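Local coordinates for protein diaminopropionate ammonia-lyase (Escherichia coli, PDB 4D9I) that uses pyridoxal 5'-phosphate to catalyse the alpha,beta-elimination of both L- and D-diaminopropionate, yielding pyruvate and ammonia, at residues P224-A237 with N252-I266. Numbering follows the deposited sequence.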
# COMPACT_ATOMS: atom_id res chain seq x y z
N PRO B 224 -23.14 -14.22 4.48
CA PRO B 224 -21.79 -14.76 4.65
C PRO B 224 -21.79 -16.29 4.83
O PRO B 224 -22.65 -16.84 5.54
CB PRO B 224 -21.30 -14.06 5.91
CG PRO B 224 -22.54 -13.76 6.70
CD PRO B 224 -23.69 -13.68 5.73
N THR B 225 -20.83 -16.96 4.20
CA THR B 225 -20.57 -18.37 4.48
C THR B 225 -19.53 -18.54 5.58
O THR B 225 -19.54 -19.56 6.30
CB THR B 225 -20.05 -19.09 3.22
OG1 THR B 225 -18.92 -18.37 2.71
CG2 THR B 225 -21.13 -19.17 2.14
N HIS B 226 -18.62 -17.57 5.70
CA HIS B 226 -17.49 -17.61 6.64
C HIS B 226 -17.36 -16.34 7.42
O HIS B 226 -17.78 -15.28 6.96
CB HIS B 226 -16.17 -17.81 5.89
CG HIS B 226 -16.07 -19.13 5.18
ND1 HIS B 226 -16.82 -19.41 4.10
CD2 HIS B 226 -15.30 -20.25 5.43
CE1 HIS B 226 -16.54 -20.67 3.67
NE2 HIS B 226 -15.62 -21.19 4.49
N VAL B 227 -16.76 -16.44 8.62
CA VAL B 227 -16.25 -15.27 9.33
C VAL B 227 -14.90 -15.61 9.99
O VAL B 227 -14.74 -16.68 10.60
CB VAL B 227 -17.28 -14.68 10.33
CG1 VAL B 227 -17.65 -15.67 11.44
CG2 VAL B 227 -16.77 -13.36 10.92
N LEU B 228 -13.93 -14.72 9.80
CA LEU B 228 -12.66 -14.81 10.48
C LEU B 228 -12.65 -13.80 11.61
O LEU B 228 -12.92 -12.61 11.39
CB LEU B 228 -11.48 -14.61 9.52
CG LEU B 228 -11.06 -15.92 8.82
CD1 LEU B 228 -12.05 -16.28 7.71
CD2 LEU B 228 -9.65 -15.86 8.24
N LEU B 229 -12.35 -14.28 12.80
CA LEU B 229 -12.37 -13.43 13.97
C LEU B 229 -11.05 -13.57 14.73
O LEU B 229 -10.75 -14.64 15.28
CB LEU B 229 -13.58 -13.81 14.88
CG LEU B 229 -14.99 -13.56 14.31
CD1 LEU B 229 -16.06 -14.20 15.20
CD2 LEU B 229 -15.25 -12.07 14.15
N GLN B 230 -10.26 -12.50 14.76
CA GLN B 230 -9.03 -12.49 15.53
C GLN B 230 -9.36 -12.45 17.02
O GLN B 230 -10.33 -11.81 17.42
CB GLN B 230 -8.10 -11.33 15.14
CG GLN B 230 -8.68 -9.91 15.28
CD GLN B 230 -9.40 -9.46 14.01
OE1 GLN B 230 -10.48 -9.95 13.71
NE2 GLN B 230 -8.80 -8.54 13.28
N ALA B 231 -8.57 -13.14 17.84
CA ALA B 231 -8.92 -13.26 19.26
C ALA B 231 -7.75 -13.10 20.18
O ALA B 231 -6.75 -13.84 20.10
CB ALA B 231 -9.59 -14.60 19.52
N GLY B 232 -7.86 -12.12 21.07
CA GLY B 232 -6.91 -11.95 22.16
C GLY B 232 -7.40 -12.87 23.26
O GLY B 232 -7.09 -14.06 23.25
N VAL B 233 -8.20 -12.32 24.17
CA VAL B 233 -8.93 -13.15 25.15
C VAL B 233 -10.25 -13.67 24.59
O VAL B 233 -10.87 -14.55 25.19
CB VAL B 233 -9.25 -12.41 26.47
CG1 VAL B 233 -7.96 -12.12 27.25
CG2 VAL B 233 -10.07 -11.14 26.21
N GLY B 234 -10.68 -13.13 23.46
CA GLY B 234 -11.90 -13.61 22.82
C GLY B 234 -13.15 -12.85 23.20
O GLY B 234 -14.26 -13.33 22.97
N ALA B 235 -13.01 -11.66 23.77
CA ALA B 235 -14.21 -10.87 24.09
C ALA B 235 -14.90 -10.43 22.80
O ALA B 235 -16.11 -10.62 22.64
CB ALA B 235 -13.90 -9.68 25.01
N MET B 236 -14.13 -9.87 21.86
CA MET B 236 -14.68 -9.52 20.56
C MET B 236 -15.26 -10.74 19.85
O MET B 236 -16.43 -10.72 19.46
CB MET B 236 -13.65 -8.81 19.66
CG MET B 236 -14.26 -8.29 18.34
SD MET B 236 -14.49 -9.50 17.02
CE MET B 236 -12.82 -9.72 16.44
N ALA B 237 -14.45 -11.79 19.66
CA ALA B 237 -14.93 -12.99 18.94
C ALA B 237 -16.18 -13.55 19.61
O ALA B 237 -17.15 -13.88 18.93
CB ALA B 237 -13.83 -14.07 18.86
N ASN B 252 -24.61 -23.09 9.86
CA ASN B 252 -24.41 -22.45 8.53
C ASN B 252 -23.39 -21.33 8.48
O ASN B 252 -23.31 -20.59 7.50
CB ASN B 252 -25.72 -21.94 7.94
CG ASN B 252 -26.82 -22.94 8.01
OD1 ASN B 252 -27.90 -22.64 8.52
ND2 ASN B 252 -26.57 -24.15 7.53
N LEU B 253 -22.60 -21.21 9.53
CA LEU B 253 -21.55 -20.22 9.52
C LEU B 253 -20.20 -20.85 9.84
O LEU B 253 -19.99 -21.40 10.93
CB LEU B 253 -21.87 -19.04 10.45
CG LEU B 253 -20.93 -17.83 10.48
CD1 LEU B 253 -20.62 -17.27 9.08
CD2 LEU B 253 -21.52 -16.74 11.37
N HIS B 254 -19.30 -20.78 8.88
CA HIS B 254 -17.98 -21.36 9.07
C HIS B 254 -17.10 -20.32 9.70
O HIS B 254 -16.56 -19.46 9.03
CB HIS B 254 -17.41 -21.88 7.75
CG HIS B 254 -16.14 -22.68 7.92
ND1 HIS B 254 -16.00 -23.91 7.40
CD2 HIS B 254 -14.95 -22.40 8.60
CE1 HIS B 254 -14.78 -24.39 7.72
NE2 HIS B 254 -14.15 -23.47 8.47
N SER B 255 -17.00 -20.38 11.03
CA SER B 255 -16.28 -19.38 11.77
C SER B 255 -14.88 -19.86 12.09
O SER B 255 -14.69 -20.99 12.53
CB SER B 255 -17.02 -19.01 13.07
OG SER B 255 -17.25 -20.16 13.85
N ILE B 256 -13.92 -18.97 11.89
CA ILE B 256 -12.53 -19.27 12.09
C ILE B 256 -11.95 -18.24 13.05
O ILE B 256 -11.95 -17.05 12.76
CB ILE B 256 -11.74 -19.23 10.75
CG1 ILE B 256 -12.33 -20.24 9.74
CG2 ILE B 256 -10.29 -19.57 10.98
CD1 ILE B 256 -12.09 -19.86 8.29
N ILE B 257 -11.44 -18.72 14.18
CA ILE B 257 -10.81 -17.88 15.21
C ILE B 257 -9.31 -17.84 14.91
O ILE B 257 -8.69 -18.89 14.65
CB ILE B 257 -11.06 -18.47 16.61
CG1 ILE B 257 -12.53 -18.89 16.77
CG2 ILE B 257 -10.63 -17.49 17.71
CD1 ILE B 257 -13.56 -17.81 16.45
N VAL B 258 -8.75 -16.64 14.91
CA VAL B 258 -7.37 -16.45 14.52
C VAL B 258 -6.51 -15.88 15.65
O VAL B 258 -6.81 -14.82 16.21
CB VAL B 258 -7.29 -15.53 13.27
CG1 VAL B 258 -5.85 -15.38 12.82
CG2 VAL B 258 -8.15 -16.11 12.17
N GLU B 259 -5.42 -16.57 15.96
CA GLU B 259 -4.48 -16.13 16.98
C GLU B 259 -3.02 -16.26 16.54
O GLU B 259 -2.66 -17.18 15.84
CB GLU B 259 -4.67 -16.93 18.28
CG GLU B 259 -5.99 -16.70 18.97
CD GLU B 259 -6.11 -17.56 20.20
OE1 GLU B 259 -6.06 -18.81 20.07
OE2 GLU B 259 -6.24 -17.00 21.30
N PRO B 260 -2.18 -15.31 16.98
CA PRO B 260 -0.73 -15.48 16.87
C PRO B 260 -0.27 -16.61 17.80
O PRO B 260 -0.82 -16.78 18.91
CB PRO B 260 -0.15 -14.14 17.35
CG PRO B 260 -1.29 -13.35 17.92
CD PRO B 260 -2.58 -14.06 17.66
N ASP B 261 0.70 -17.38 17.32
CA ASP B 261 1.13 -18.62 17.97
C ASP B 261 1.86 -18.43 19.29
O ASP B 261 1.98 -19.38 20.06
CB ASP B 261 1.96 -19.49 17.00
CG ASP B 261 3.29 -18.84 16.59
OD1 ASP B 261 4.12 -19.55 16.01
OD2 ASP B 261 3.51 -17.65 16.85
N LYS B 262 2.34 -17.22 19.55
CA LYS B 262 2.99 -16.90 20.83
C LYS B 262 1.99 -16.50 21.94
O LYS B 262 2.39 -16.24 23.08
CB LYS B 262 4.08 -15.84 20.63
CG LYS B 262 5.33 -16.37 19.92
N ALA B 263 0.70 -16.46 21.60
CA ALA B 263 -0.35 -16.27 22.60
C ALA B 263 -1.68 -16.89 22.15
O ALA B 263 -2.74 -16.33 22.38
CB ALA B 263 -0.54 -14.79 22.92
N ASP B 264 -1.61 -18.05 21.52
CA ASP B 264 -2.81 -18.71 21.01
C ASP B 264 -3.58 -19.45 22.11
O ASP B 264 -3.72 -20.67 22.07
CB ASP B 264 -2.46 -19.64 19.84
CG ASP B 264 -1.39 -20.66 20.20
OD1 ASP B 264 -0.80 -20.59 21.31
OD2 ASP B 264 -1.15 -21.56 19.38
N CYS B 265 -4.07 -18.70 23.10
CA CYS B 265 -4.77 -19.28 24.25
C CYS B 265 -6.09 -19.97 23.89
O CYS B 265 -6.42 -21.01 24.47
CB CYS B 265 -5.01 -18.23 25.33
SG CYS B 265 -6.20 -16.96 24.83
N ILE B 266 -6.84 -19.39 22.95
CA ILE B 266 -8.08 -20.04 22.52
C ILE B 266 -7.76 -21.33 21.73
O ILE B 266 -8.38 -22.37 21.95
CB ILE B 266 -9.03 -19.08 21.76
CG1 ILE B 266 -9.70 -18.12 22.75
CG2 ILE B 266 -10.13 -19.84 21.05
CD1 ILE B 266 -9.25 -16.70 22.61
O HOH W 1 -24.49 -18.22 6.61
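His254 N donates to Thr225 O at 2.9 Å, the first of six backbone hydrogen bonds that zip strand 226-230 to strand 254-260 in parallel. The ladder continues through Val227, Ile256, Leu229 and Val258 and ends where Ala231 N donates to Val258 O.

Side chains sort onto two faces. On one, His226 and His254 point the same way with ring planes 24° apart, but slid so that they barely overlap; His254 CB lies over the His226 face, 3.9 Å from the ring centroid. A chi1 of -64° sets the His226 ring beside its own backbone N, and chi2 of 69° turns ND1 to Thr225 OG1, 2.7 Å away; this in-plane hydrogen bond helps fix the ring's rotation. Next along, Leu228 CD1 meets Ile256 CD1 at 3.6 Å, and helix 338-352 packs against Leu228 and Val258. The other face carries Val227, whose CG1 rests on Ser255 CB and Leu253 CD2, and Leu229, which packs against Leu241 of helix 235-248.

That helix makes the crossover of a beta-alpha-beta unit in this fold type II enzyme. Its glycine-rich entry grips the cofactor phosphate: Gly232, Val233 and Gly234 donate their backbone N-H groups to the pyridoxal-phosphate lysine at position 77.

Just past the end of strand 226-230, Ala231 CB sits 3.6 Å from Ile257 CG2 and also touches Ile266 CD1, whose tip also lies against the Gly232 and Val233 carbonyl oxygens. Glu259 lays CG against Ala231 O, while its OE2 takes the Ile266 N-H through the syn lone pair (3.0 Å) and OE1 accepts from Tyr267 N. Cut back to an alanine here, the side chain would probably leave the Ile266 and Tyr267 amides without their carboxylate acceptor and open a gap beside Ala231 O. Cys265, disulfide-bonded to Cys291, brings SG within 3.4 Å of Gly232 O.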